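Local coordinates for uncharacterized protein (Arthrobacter sp., PDB 3KOP), which is of unknown function but adopts a cyclophilin-like fold and belongs to the DUF3830 family, in an assembly of six chains, at residues F[59-64]-F[172-177]; F[95-100]-F[150-155]. All coordinates share one frame; numbering follows the deposited sequence. Where two conformers were deposited one is given.

How the contacts relate
Contact 1 (59-64 with 172-177) and contact 2 (95-100 with 150-155) both reach the curled antiparallel sheet of the cyclophilin-like fold. Their centres lie 19 Å apart, and their nearest atoms are about 10 Å from each other, so they do not touch. The centre of contact 2 is about 3 Å from the centre of the chain, that of contact 1 about 16 Å. Each meets a different neighbouring subunit. Along the chain, contact 2 is nested inside the loop closed by contact 1. The sheet joins them: strand 57-63 pairs with strand 70-76, which pairs with 125-132, which in turn pairs with 96-103. The protein has no assigned function, so neither contact can be tied to an active site.

Contact 1: F[59-64]-F[172-177]; sequences SQVFHG and GGARDE
Q60 and V61 meet the turn A174-E177 mainly through hydrogen bonds to its carbonyl groups. The amide of Q60 gives one of these bonds and also binds its own neighbour. Its NE2 gives one proton to A174 O at 2.8 Å and the other to V61 O at 2.9 Å. Both acceptors lie almost in the amide plane, which fixes the rotation of the group. V61 O receives NE2 on a lone pair, whereas A174 O is met from above its carbonyl plane, 47° out. E177 N reaches A174 O from the opposite face, closing the turn, so two N-H groups grip this oxygen. The Q60 side chain bends at chi2 (75°), which turns the amide back toward V61 O. A backbone bond runs from V61 N to E177 O at 3.2 Å.

The turn is type II and leads from helix 159-172 into strand 178-183, which pairs with strand 57-63 in the sheet of the cyclophilin-like fold. G173 leaves the helix with positive phi.

Water completes the polar network. Q60 OE1 accepts from two waters. One accepts a hydrogen bond from D176 N at 2.6 Å, and the other donates to E177 O.

The apolar part is small and buried. V61 CG1 sits between the backbone N and carbonyl carbon (chi1 77°), which aims it at the turn. It meets A174 CB at 3.7 Å and runs against E177 CG at 3.5 Å, crossing that side chain obliquely. I169 of helix 159-172 packs on both V61 and A174.

The carboxylate of E177 turns away from 59-64: OE1 accepts from K30 N, and OE2 forms a salt bridge with R31. M171 of the second subunit, another copy of the protein, packs on Q60.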
loop_
_atom_site.group_PDB
_atom_site.type_symbol
_atom_site.label_atom_id
_atom_site.label_comp_id
_atom_site.label_asym_id
_atom_site.label_seq_id
_atom_site.Cartn_x
_atom_site.Cartn_y
_atom_site.Cartn_z
ATOM N N SER F 59 7.815 -22.343 -22.007
ATOM C CA SER F 59 8.021 -23.085 -20.789
ATOM C C SER F 59 6.701 -23.326 -20.065
ATOM O O SER F 59 5.688 -22.740 -20.400
ATOM C CB SER F 59 8.980 -22.307 -19.905
ATOM O OG SER F 59 9.259 -23.013 -18.721
ATOM N N GLN F 60 6.742 -24.209 -19.081
ATOM C CA GLN F 60 5.587 -24.531 -18.225
ATOM C C GLN F 60 4.876 -23.267 -17.799
ATOM O O GLN F 60 5.510 -22.295 -17.377
ATOM C CB GLN F 60 6.096 -25.288 -16.978
ATOM C CG GLN F 60 5.115 -25.428 -15.837
ATOM C CD GLN F 60 4.062 -26.461 -16.145
ATOM O OE1 GLN F 60 4.399 -27.609 -16.387
ATOM N NE2 GLN F 60 2.776 -26.060 -16.126
ATOM N N VAL F 61 3.552 -23.284 -17.893
ATOM C CA VAL F 61 2.735 -22.140 -17.485
ATOM C C VAL F 61 2.390 -22.220 -15.995
ATOM O O VAL F 61 2.263 -23.318 -15.401
ATOM C CB VAL F 61 1.426 -22.038 -18.337
ATOM C CG1 VAL F 61 0.379 -23.072 -17.871
ATOM C CG2 VAL F 61 0.841 -20.575 -18.262
ATOM N N PHE F 62 2.220 -21.062 -15.378
ATOM C CA PHE F 62 1.739 -20.989 -14.010
ATOM C C PHE F 62 0.646 -19.942 -13.934
ATOM O O PHE F 62 0.689 -18.960 -14.640
ATOM C CB PHE F 62 2.862 -20.585 -13.064
ATOM C CG PHE F 62 4.046 -21.511 -13.086
ATOM C CD1 PHE F 62 4.064 -22.641 -12.309
ATOM C CD2 PHE F 62 5.172 -21.198 -13.813
ATOM C CE1 PHE F 62 5.150 -23.486 -12.310
ATOM C CE2 PHE F 62 6.265 -22.045 -13.820
ATOM C CZ PHE F 62 6.248 -23.187 -13.067
ATOM N N HIS F 63 -0.358 -20.184 -13.104
ATOM C CA HIS F 63 -1.304 -19.132 -12.767
ATOM C C HIS F 63 -0.808 -18.347 -11.560
ATOM O O HIS F 63 -0.353 -18.930 -10.584
ATOM C CB HIS F 63 -2.660 -19.687 -12.432
ATOM C CG HIS F 63 -3.735 -18.657 -12.506
ATOM N ND1 HIS F 63 -3.830 -17.635 -11.590
ATOM C CD2 HIS F 63 -4.711 -18.448 -13.420
ATOM C CE1 HIS F 63 -4.838 -16.845 -11.928
ATOM N NE2 HIS F 63 -5.404 -17.325 -13.020
ATOM N N GLY F 64 -0.959 -17.026 -11.579
ATOM C CA GLY F 64 -0.483 -16.237 -10.436
ATOM C C GLY F 64 -1.244 -16.546 -9.164
ATOM O O GLY F 64 -2.443 -16.924 -9.208
ATOM N N GLY F 172 -8.822 -25.759 -13.736
ATOM C CA GLY F 172 -8.477 -27.073 -14.293
ATOM C C GLY F 172 -7.006 -27.438 -14.205
ATOM O O GLY F 172 -6.635 -28.577 -14.480
ATOM N N GLY F 173 -6.160 -26.482 -13.822
ATOM C CA GLY F 173 -4.766 -26.766 -13.610
ATOM C C GLY F 173 -3.868 -26.433 -14.779
ATOM O O GLY F 173 -4.347 -26.174 -15.896
ATOM N N ALA F 174 -2.563 -26.473 -14.513
ATOM C CA ALA F 174 -1.520 -26.146 -15.498
ATOM C C ALA F 174 -0.709 -27.356 -15.964
ATOM O O ALA F 174 0.263 -27.178 -16.698
ATOM C CB ALA F 174 -0.575 -25.067 -14.924
ATOM N N ARG F 175 -1.092 -28.574 -15.558
ATOM C CA ARG F 175 -0.353 -29.793 -15.910
ATOM C C ARG F 175 -0.201 -29.950 -17.406
ATOM O O ARG F 175 -1.195 -29.936 -18.126
ATOM C CB ARG F 175 -1.074 -31.052 -15.421
ATOM C CG ARG F 175 -1.178 -31.188 -13.935
ATOM C CD ARG F 175 0.172 -31.144 -13.251
ATOM N NE ARG F 175 -0.009 -31.226 -11.806
ATOM C CZ ARG F 175 0.960 -31.071 -10.915
ATOM N NH1 ARG F 175 2.202 -30.826 -11.313
ATOM N NH2 ARG F 175 0.678 -31.155 -9.620
ATOM N N ASP F 176 1.032 -30.137 -17.848
ATOM C CA ASP F 176 1.375 -30.388 -19.244
ATOM C C ASP F 176 1.032 -29.212 -20.129
ATOM O O ASP F 176 0.995 -29.349 -21.340
ATOM C CB ASP F 176 0.712 -31.676 -19.750
ATOM C CG ASP F 176 1.160 -32.898 -18.974
ATOM O OD1 ASP F 176 2.373 -32.969 -18.645
ATOM O OD2 ASP F 176 0.306 -33.779 -18.673
ATOM N N GLU F 177 0.802 -28.045 -19.527
ATOM C CA GLU F 177 0.443 -26.879 -20.296
ATOM C C GLU F 177 1.673 -26.053 -20.409
ATOM O O GLU F 177 2.412 -25.907 -19.430
ATOM C CB GLU F 177 -0.706 -26.095 -19.645
ATOM C CG GLU F 177 -1.198 -24.902 -20.451
ATOM C CD GLU F 177 -1.616 -25.251 -21.880
ATOM O OE1 GLU F 177 -0.723 -25.337 -22.765
ATOM O OE2 GLU F 177 -2.839 -25.392 -22.132
HETATM O O HOH W 1 3.049 -29.892 -16.180
HETATM O O HOH W 2 4.246 -28.092 -19.293
#

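Contact 2: F[95-100]-F[150-155]; sequences GDVCYF and NVFATI
V97 faces both F152 and A153, a classic beta bulge between the antiparallel strands 96-103 and 145-157 of the cyclophilin-like sheet. The register shifts by one residue here. V97 N donates to A153 O at 2.9 Å, and F152 N donates to V97 O nearly along the C=O axis (172°). V97 spreads its two methyls over different neighbours. CG1, anti to the backbone N (chi1 -174°), touches F152 CZ at 3.5 Å. CG2 meets I155 CG1 at 4.0 Å, with the two side chains at about a right angle. CB rests on A153 CB.

The F152 ring lies close along strand 96-100. Its edge meets the backbone at C98 C, 3.6 Å from CE1, and its CD1 lies 3.8 Å from Y99 CB. Helix 45-54 packs on this ring through T47 and V51. With an alanine in place of F152, a gap would probably open between V97, Y99 and that helix, and V97 CG1 would lose its aromatic partner.

Y99 pairs with N150 by two backbone bonds, one in each direction. Its OH bonds to E82, and the N150 amide is held by G84, E86 and T47. On the other face C98 SG packs against V151 CG2. D96 OD2 there accepts from I93 N and forms a salt bridge with R135 of a third subunit, while D96 OD1 lies 3.6 Å from V151 CG1.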
loop_
_atom_site.group_PDB
_atom_site.type_symbol
_atom_site.label_atom_id
_atom_site.label_comp_id
_atom_site.label_asym_id
_atom_site.label_seq_id
_atom_site.Cartn_x
_atom_site.Cartn_y
_atom_site.Cartn_z
ATOM N N GLY F 95 -4.898 -7.371 -20.969
ATOM C CA GLY F 95 -4.120 -7.285 -22.188
ATOM C C GLY F 95 -2.655 -6.982 -22.024
ATOM O O GLY F 95 -1.911 -7.123 -22.973
ATOM N N ASP F 96 -2.216 -6.547 -20.852
ATOM C CA ASP F 96 -0.793 -6.295 -20.620
ATOM C C ASP F 96 0.032 -7.574 -20.699
ATOM O O ASP F 96 -0.375 -8.672 -20.217
ATOM C CB ASP F 96 -0.507 -5.760 -19.232
ATOM C CG ASP F 96 -0.806 -4.303 -19.054
ATOM O OD1 ASP F 96 -0.987 -3.547 -20.036
ATOM O OD2 ASP F 96 -0.820 -3.914 -17.856
ATOM N N VAL F 97 1.205 -7.402 -21.266
ATOM C CA VAL F 97 2.217 -8.426 -21.281
ATOM C C VAL F 97 3.438 -7.852 -20.625
ATOM O O VAL F 97 3.964 -6.784 -21.033
ATOM C CB VAL F 97 2.526 -8.979 -22.710
ATOM C CG1 VAL F 97 3.498 -10.150 -22.611
ATOM C CG2 VAL F 97 1.247 -9.374 -23.451
ATOM N N CYS F 98 3.888 -8.526 -19.567
ATOM C CA CYS F 98 4.943 -7.997 -18.703
ATOM C C CYS F 98 6.219 -8.836 -18.661
ATOM O O CYS F 98 6.180 -10.062 -18.806
ATOM C CB CYS F 98 4.407 -7.869 -17.287
ATOM S SG CYS F 98 3.220 -6.519 -17.087
ATOM N N TYR F 99 7.325 -8.156 -18.396
ATOM C CA TYR F 99 8.643 -8.754 -18.245
ATOM C C TYR F 99 9.167 -8.378 -16.863
ATOM O O TYR F 99 9.183 -7.191 -16.501
ATOM C CB TYR F 99 9.558 -8.210 -19.333
ATOM C CG TYR F 99 11.005 -8.701 -19.405
ATOM C CD1 TYR F 99 11.924 -8.432 -18.390
ATOM C CD2 TYR F 99 11.478 -9.319 -20.529
ATOM C CE1 TYR F 99 13.231 -8.819 -18.503
ATOM C CE2 TYR F 99 12.786 -9.713 -20.648
ATOM C CZ TYR F 99 13.657 -9.487 -19.632
ATOM O OH TYR F 99 14.992 -9.855 -19.766
ATOM N N PHE F 100 9.606 -9.392 -16.114
ATOM C CA PHE F 100 10.267 -9.210 -14.830
ATOM C C PHE F 100 11.602 -9.935 -14.841
ATOM O O PHE F 100 11.697 -11.094 -15.322
ATOM C CB PHE F 100 9.470 -9.854 -13.682
ATOM C CG PHE F 100 8.012 -9.465 -13.624
ATOM C CD1 PHE F 100 7.052 -10.103 -14.433
ATOM C CD2 PHE F 100 7.574 -8.514 -12.710
ATOM C CE1 PHE F 100 5.713 -9.775 -14.343
ATOM C CE2 PHE F 100 6.202 -8.198 -12.607
ATOM C CZ PHE F 100 5.295 -8.807 -13.426
ATOM N N ASN F 150 7.822 -4.701 -16.340
ATOM C CA ASN F 150 7.938 -3.894 -17.583
ATOM C C ASN F 150 6.801 -4.279 -18.517
ATOM O O ASN F 150 6.698 -5.450 -18.925
ATOM C CB ASN F 150 9.262 -4.158 -18.346
ATOM C CG ASN F 150 10.507 -3.639 -17.642
ATOM O OD1 ASN F 150 10.445 -3.117 -16.530
ATOM N ND2 ASN F 150 11.655 -3.735 -18.325
ATOM N N VAL F 151 5.951 -3.332 -18.886
ATOM C CA VAL F 151 4.845 -3.612 -19.811
ATOM C C VAL F 151 5.410 -3.432 -21.222
ATOM O O VAL F 151 5.761 -2.310 -21.633
ATOM C CB VAL F 151 3.621 -2.654 -19.619
ATOM C CG1 VAL F 151 2.545 -2.922 -20.708
ATOM C CG2 VAL F 151 3.024 -2.756 -18.202
ATOM N N PHE F 152 5.512 -4.533 -21.972
ATOM C CA PHE F 152 6.215 -4.472 -23.268
ATOM C C PHE F 152 5.374 -4.888 -24.475
ATOM O O PHE F 152 5.827 -4.795 -25.616
ATOM C CB PHE F 152 7.520 -5.310 -23.207
ATOM C CG PHE F 152 7.302 -6.806 -23.283
ATOM C CD1 PHE F 152 7.105 -7.557 -22.122
ATOM C CD2 PHE F 152 7.310 -7.464 -24.507
ATOM C CE1 PHE F 152 6.915 -8.896 -22.174
ATOM C CE2 PHE F 152 7.099 -8.831 -24.556
ATOM C CZ PHE F 152 6.899 -9.544 -23.393
ATOM N N ALA F 153 4.158 -5.342 -24.224
ATOM C CA ALA F 153 3.244 -5.685 -25.281
ATOM C C ALA F 153 1.814 -5.585 -24.804
ATOM O O ALA F 153 1.532 -5.597 -23.574
ATOM C CB ALA F 153 3.530 -7.058 -25.834
ATOM N N THR F 154 0.922 -5.439 -25.770
ATOM C CA THR F 154 -0.491 -5.375 -25.467
ATOM C C THR F 154 -1.276 -6.242 -26.426
ATOM O O THR F 154 -1.100 -6.190 -27.657
ATOM C CB THR F 154 -1.004 -3.934 -25.464
ATOM O OG1 THR F 154 -2.263 -3.903 -24.788
ATOM C CG2 THR F 154 -1.147 -3.381 -26.893
ATOM N N ILE F 155 -2.114 -7.101 -25.847
ATOM C CA ILE F 155 -2.900 -8.065 -26.633
ATOM C C ILE F 155 -3.928 -7.319 -27.475
ATOM O O ILE F 155 -4.759 -6.576 -26.949
ATOM C CB ILE F 155 -3.514 -9.166 -25.737
ATOM C CG1 ILE F 155 -2.381 -9.976 -25.072
ATOM C CG2 ILE F 155 -4.408 -10.120 -26.565
ATOM C CD1 ILE F 155 -2.846 -10.905 -23.975
HETATM O O HOH W 3 -3.604 -3.624 -22.186
HETATM O O HOH W 4 -0.377 -3.246 -22.553
#